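Local coordinates for acetoin utilization protein AcuB, putative (PDB 2O16), which is of uncharacterised function but carries paired CBS domains and may sense a regulatory ligand such as an adenine nucleotide, possibly in acetoin utilization, at residues A[85-97]-A[109-121]. Numbering follows the deposited sequence.
Sequences HTDVTSVAPQAGL and IGCLPVVAKDVLV
With CG1 of Val-91 lodged between its backbone N and carbonyl carbon (chi1 69°), and CG of Leu-112 swung anti to its own N (chi1 -174°), the two side chains meet at about a right angle. CG1 of Val-91 lies 3.7 Å from CD2 of Leu-112. The other branch of the leucine, CD1, turns to the preceding residues and touches CG2 of Thr-89 at 3.6 Å, so the two branches reach from Thr-89 to Val-91. The same methyl of Val-91, CG1, also meets CG2 of Val-114.

Alongside these apolar contacts, the backbones show how one residue can bridge a strand edge. Val-91 N donates to Pro-113 O (3.0 Å), and Val-91 O accepts a straighter bond from Val-115 N (2.9 Å, 163° at the hydrogen). The same oxygen also receives a CA-H...O contact from Val-114 CA at 3.2 Å. Bonding to the residues on either side of Val-114 is the parallel pattern, confined here to a single bridge.

Farther along, Pro-93 packs obliquely on Val-114, whose CG1 presses tightly on Pro-93 CA at 3.4 Å. The ring of Pro-93 also reaches CB of Ala-116. Helix 97-106, whose Met-104 touches Leu-112, connects the two segments. The extended residues around Val-91 stand in for a first strand parallel to 112-116, consistent with the beta-alpha-beta start of a CBS domain, which strand 119-124 and helix 126-141 continue.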
loop_
_atom_site.group_PDB
_atom_site.type_symbol
_atom_site.label_atom_id
_atom_site.label_comp_id
_atom_site.label_asym_id
_atom_site.label_seq_id
_atom_site.Cartn_x
_atom_site.Cartn_y
_atom_site.Cartn_z
ATOM N N HIS A 85 -8.496 -8.590 1.641
ATOM C CA HIS A 85 -8.674 -8.943 3.046
ATOM C C HIS A 85 -9.649 -7.991 3.705
ATOM O O HIS A 85 -9.613 -6.788 3.431
ATOM C CB HIS A 85 -7.316 -8.873 3.760
ATOM C CG HIS A 85 -6.475 -10.086 3.521
ATOM N ND1 HIS A 85 -6.950 -11.368 3.727
ATOM C CD2 HIS A 85 -5.209 -10.225 3.074
ATOM C CE1 HIS A 85 -6.004 -12.242 3.423
ATOM N NE2 HIS A 85 -4.939 -11.574 3.027
ATOM N N THR A 86 -10.513 -8.537 4.567
ATOM C CA THR A 86 -11.513 -7.731 5.275
ATOM C C THR A 86 -10.860 -6.947 6.425
ATOM O O THR A 86 -11.399 -5.947 6.871
ATOM C CB THR A 86 -12.670 -8.632 5.787
ATOM O OG1 THR A 86 -12.110 -9.690 6.564
ATOM C CG2 THR A 86 -13.447 -9.266 4.597
ATOM N N ASP A 87 -9.699 -7.385 6.907
ATOM C CA ASP A 87 -8.974 -6.616 7.914
ATOM C C ASP A 87 -8.066 -5.615 7.193
ATOM O O ASP A 87 -7.230 -6.013 6.389
ATOM C CB ASP A 87 -8.145 -7.545 8.784
ATOM C CG ASP A 87 -8.995 -8.632 9.428
ATOM O OD1 ASP A 87 -9.730 -8.316 10.377
ATOM O OD2 ASP A 87 -8.937 -9.789 8.973
ATOM N N VAL A 88 -8.220 -4.332 7.508
ATOM C CA VAL A 88 -7.480 -3.292 6.822
ATOM C C VAL A 88 -6.657 -2.465 7.843
ATOM O O VAL A 88 -7.231 -1.886 8.779
ATOM C CB VAL A 88 -8.449 -2.362 6.050
ATOM C CG1 VAL A 88 -7.647 -1.252 5.287
ATOM C CG2 VAL A 88 -9.342 -3.173 5.084
ATOM N N THR A 89 -5.337 -2.413 7.647
ATOM C CA THR A 89 -4.446 -1.657 8.530
ATOM C C THR A 89 -4.086 -0.368 7.807
ATOM O O THR A 89 -3.761 -0.410 6.612
ATOM C CB THR A 89 -3.178 -2.467 8.871
ATOM O OG1 THR A 89 -3.572 -3.723 9.444
ATOM C CG2 THR A 89 -2.269 -1.719 9.914
ATOM N N SER A 90 -4.174 0.756 8.505
ATOM C CA SER A 90 -3.838 2.066 7.921
ATOM C C SER A 90 -3.199 2.950 8.999
ATOM O O SER A 90 -3.116 2.556 10.209
ATOM C CB SER A 90 -5.094 2.751 7.340
ATOM O OG SER A 90 -6.008 3.024 8.390
ATOM N N VAL A 91 -2.736 4.128 8.569
ATOM C CA VAL A 91 -2.117 5.096 9.482
ATOM C C VAL A 91 -2.504 6.508 9.042
ATOM O O VAL A 91 -2.839 6.720 7.870
ATOM C CB VAL A 91 -0.566 4.920 9.488
ATOM C CG1 VAL A 91 0.076 5.368 8.126
ATOM C CG2 VAL A 91 0.114 5.675 10.662
ATOM N N ALA A 92 -2.446 7.474 9.959
ATOM C CA ALA A 92 -2.658 8.899 9.610
ATOM C C ALA A 92 -1.390 9.553 9.056
ATOM O O ALA A 92 -0.273 9.156 9.421
ATOM C CB ALA A 92 -3.176 9.685 10.840
ATOM N N PRO A 93 -1.539 10.543 8.143
ATOM C CA PRO A 93 -0.362 11.179 7.539
ATOM C C PRO A 93 0.571 11.909 8.505
ATOM O O PRO A 93 1.735 12.038 8.202
ATOM C CB PRO A 93 -0.969 12.191 6.564
ATOM C CG PRO A 93 -2.320 12.453 7.103
ATOM C CD PRO A 93 -2.781 11.117 7.601
ATOM N N GLN A 94 0.069 12.362 9.653
ATOM C CA GLN A 94 0.911 13.076 10.609
ATOM C C GLN A 94 1.720 12.127 11.511
ATOM O O GLN A 94 2.551 12.590 12.314
ATOM C CB GLN A 94 0.061 14.032 11.469
ATOM C CG GLN A 94 -0.914 13.305 12.402
ATOM C CD GLN A 94 -2.283 13.015 11.770
ATOM O OE1 GLN A 94 -2.477 13.144 10.543
ATOM N NE2 GLN A 94 -3.256 12.649 12.627
ATOM N N ALA A 95 1.496 10.811 11.398
ATOM C CA ALA A 95 2.209 9.856 12.265
ATOM C C ALA A 95 3.724 9.997 12.108
ATOM O O ALA A 95 4.194 10.350 11.037
ATOM C CB ALA A 95 1.771 8.424 11.991
ATOM N N GLY A 96 4.477 9.715 13.174
ATOM C CA GLY A 96 5.937 9.753 13.090
ATOM C C GLY A 96 6.433 8.571 12.260
ATOM O O GLY A 96 5.922 7.440 12.384
ATOM N N LEU A 97 7.451 8.827 11.451
ATOM C CA LEU A 97 7.970 7.807 10.555
ATOM C C LEU A 97 8.587 6.653 11.320
ATOM O O LEU A 97 8.268 5.523 11.018
ATOM C CB LEU A 97 8.975 8.360 9.538
ATOM C CG LEU A 97 9.767 7.307 8.746
ATOM C CD1 LEU A 97 8.852 6.421 7.904
ATOM C CD2 LEU A 97 10.851 7.975 7.841
ATOM N N ILE A 109 3.732 -5.936 8.317
ATOM C CA ILE A 109 2.936 -5.218 7.345
ATOM C C ILE A 109 3.883 -4.733 6.239
ATOM O O ILE A 109 4.779 -3.941 6.492
ATOM C CB ILE A 109 2.250 -3.969 7.994
ATOM C CG1 ILE A 109 1.429 -4.343 9.258
ATOM C CG2 ILE A 109 1.364 -3.242 6.969
ATOM C CD1 ILE A 109 0.172 -5.137 8.983
ATOM N N GLY A 110 3.704 -5.219 5.026
ATOM C CA GLY A 110 4.574 -4.777 3.933
ATOM C C GLY A 110 4.233 -3.396 3.398
ATOM O O GLY A 110 5.148 -2.602 3.045
ATOM N N CYS A 111 2.929 -3.084 3.384
ATOM C CA CYS A 111 2.401 -1.832 2.843
ATOM C C CYS A 111 1.344 -1.242 3.760
ATOM O O CYS A 111 0.425 -1.936 4.169
ATOM C CB CYS A 111 1.777 -2.062 1.470
ATOM S SG CYS A 111 0.967 -0.638 0.730
ATOM N N LEU A 112 1.479 0.035 4.079
ATOM C CA LEU A 112 0.576 0.704 4.998
ATOM C C LEU A 112 -0.084 1.892 4.279
ATOM O O LEU A 112 0.569 2.906 4.021
ATOM C CB LEU A 112 1.367 1.113 6.256
ATOM C CG LEU A 112 0.720 1.729 7.499
ATOM C CD1 LEU A 112 -0.330 0.760 8.108
ATOM C CD2 LEU A 112 1.832 2.082 8.524
ATOM N N PRO A 113 -1.384 1.757 3.924
ATOM C CA PRO A 113 -2.148 2.891 3.391
ATOM C C PRO A 113 -2.209 4.017 4.410
ATOM O O PRO A 113 -2.273 3.754 5.599
ATOM C CB PRO A 113 -3.558 2.321 3.183
ATOM C CG PRO A 113 -3.373 0.806 3.172
ATOM C CD PRO A 113 -2.183 0.520 4.020
ATOM N N VAL A 114 -2.170 5.256 3.925
ATOM C CA VAL A 114 -2.195 6.455 4.750
ATOM C C VAL A 114 -3.535 7.126 4.448
ATOM O O VAL A 114 -3.883 7.384 3.283
ATOM C CB VAL A 114 -1.016 7.414 4.373
ATOM C CG1 VAL A 114 -1.001 8.703 5.231
ATOM C CG2 VAL A 114 0.319 6.672 4.468
ATOM N N VAL A 115 -4.318 7.351 5.497
ATOM C CA VAL A 115 -5.679 7.861 5.332
ATOM C C VAL A 115 -5.889 9.105 6.214
ATOM O O VAL A 115 -5.390 9.161 7.333
ATOM C CB VAL A 115 -6.741 6.789 5.685
ATOM C CG1 VAL A 115 -6.705 5.592 4.657
ATOM C CG2 VAL A 115 -6.538 6.274 7.081
ATOM N N ALA A 116 -6.608 10.087 5.673
ATOM C CA ALA A 116 -7.011 11.274 6.419
ATOM C C ALA A 116 -8.516 11.398 6.191
ATOM O O ALA A 116 -8.968 11.503 5.039
ATOM C CB ALA A 116 -6.283 12.485 5.922
ATOM N N LYS A 117 -9.279 11.308 7.273
ATOM C CA LYS A 117 -10.761 11.403 7.205
ATOM C C LYS A 117 -11.379 10.362 6.271
ATOM O O LYS A 117 -12.243 10.685 5.437
ATOM C CB LYS A 117 -11.171 12.815 6.758
ATOM C CG LYS A 117 -10.770 13.910 7.754
ATOM C CD LYS A 117 -11.248 15.269 7.245
ATOM C CE LYS A 117 -10.847 16.429 8.160
ATOM N NZ LYS A 117 -11.151 17.760 7.521
ATOM N N ASP A 118 -10.932 9.119 6.423
ATOM C CA ASP A 118 -11.292 7.999 5.536
ATOM C C ASP A 118 -10.704 8.034 4.125
ATOM O O ASP A 118 -10.583 6.948 3.512
ATOM C CB ASP A 118 -12.809 7.803 5.425
ATOM C CG ASP A 118 -13.436 7.212 6.672
ATOM O OD1 ASP A 118 -12.726 6.672 7.563
ATOM O OD2 ASP A 118 -14.691 7.273 6.720
ATOM N N VAL A 119 -10.352 9.229 3.616
ATOM C CA VAL A 119 -9.761 9.369 2.253
ATOM C C VAL A 119 -8.329 8.850 2.201
ATOM O O VAL A 119 -7.503 9.198 3.057
ATOM C CB VAL A 119 -9.715 10.835 1.743
ATOM C CG1 VAL A 119 -9.101 10.904 0.310
ATOM C CG2 VAL A 119 -11.110 11.468 1.760
ATOM N N LEU A 120 -8.043 8.031 1.195
ATOM C CA LEU A 120 -6.683 7.551 0.972
ATOM C C LEU A 120 -5.824 8.692 0.439
ATOM O O LEU A 120 -6.122 9.218 -0.642
ATOM C CB LEU A 120 -6.702 6.419 -0.046
ATOM C CG LEU A 120 -5.322 5.832 -0.334
ATOM C CD1 LEU A 120 -4.850 4.942 0.826
ATOM C CD2 LEU A 120 -5.430 5.065 -1.606
ATOM N N VAL A 121 -4.800 9.108 1.195
ATOM C CA VAL A 121 -3.900 10.174 0.741
ATOM C C VAL A 121 -2.516 9.658 0.286
ATOM O O VAL A 121 -1.718 10.369 -0.354
ATOM C CB VAL A 121 -3.780 11.306 1.811
ATOM C CG1 VAL A 121 -5.159 11.950 2.025
ATOM C CG2 VAL A 121 -3.223 10.770 3.156
#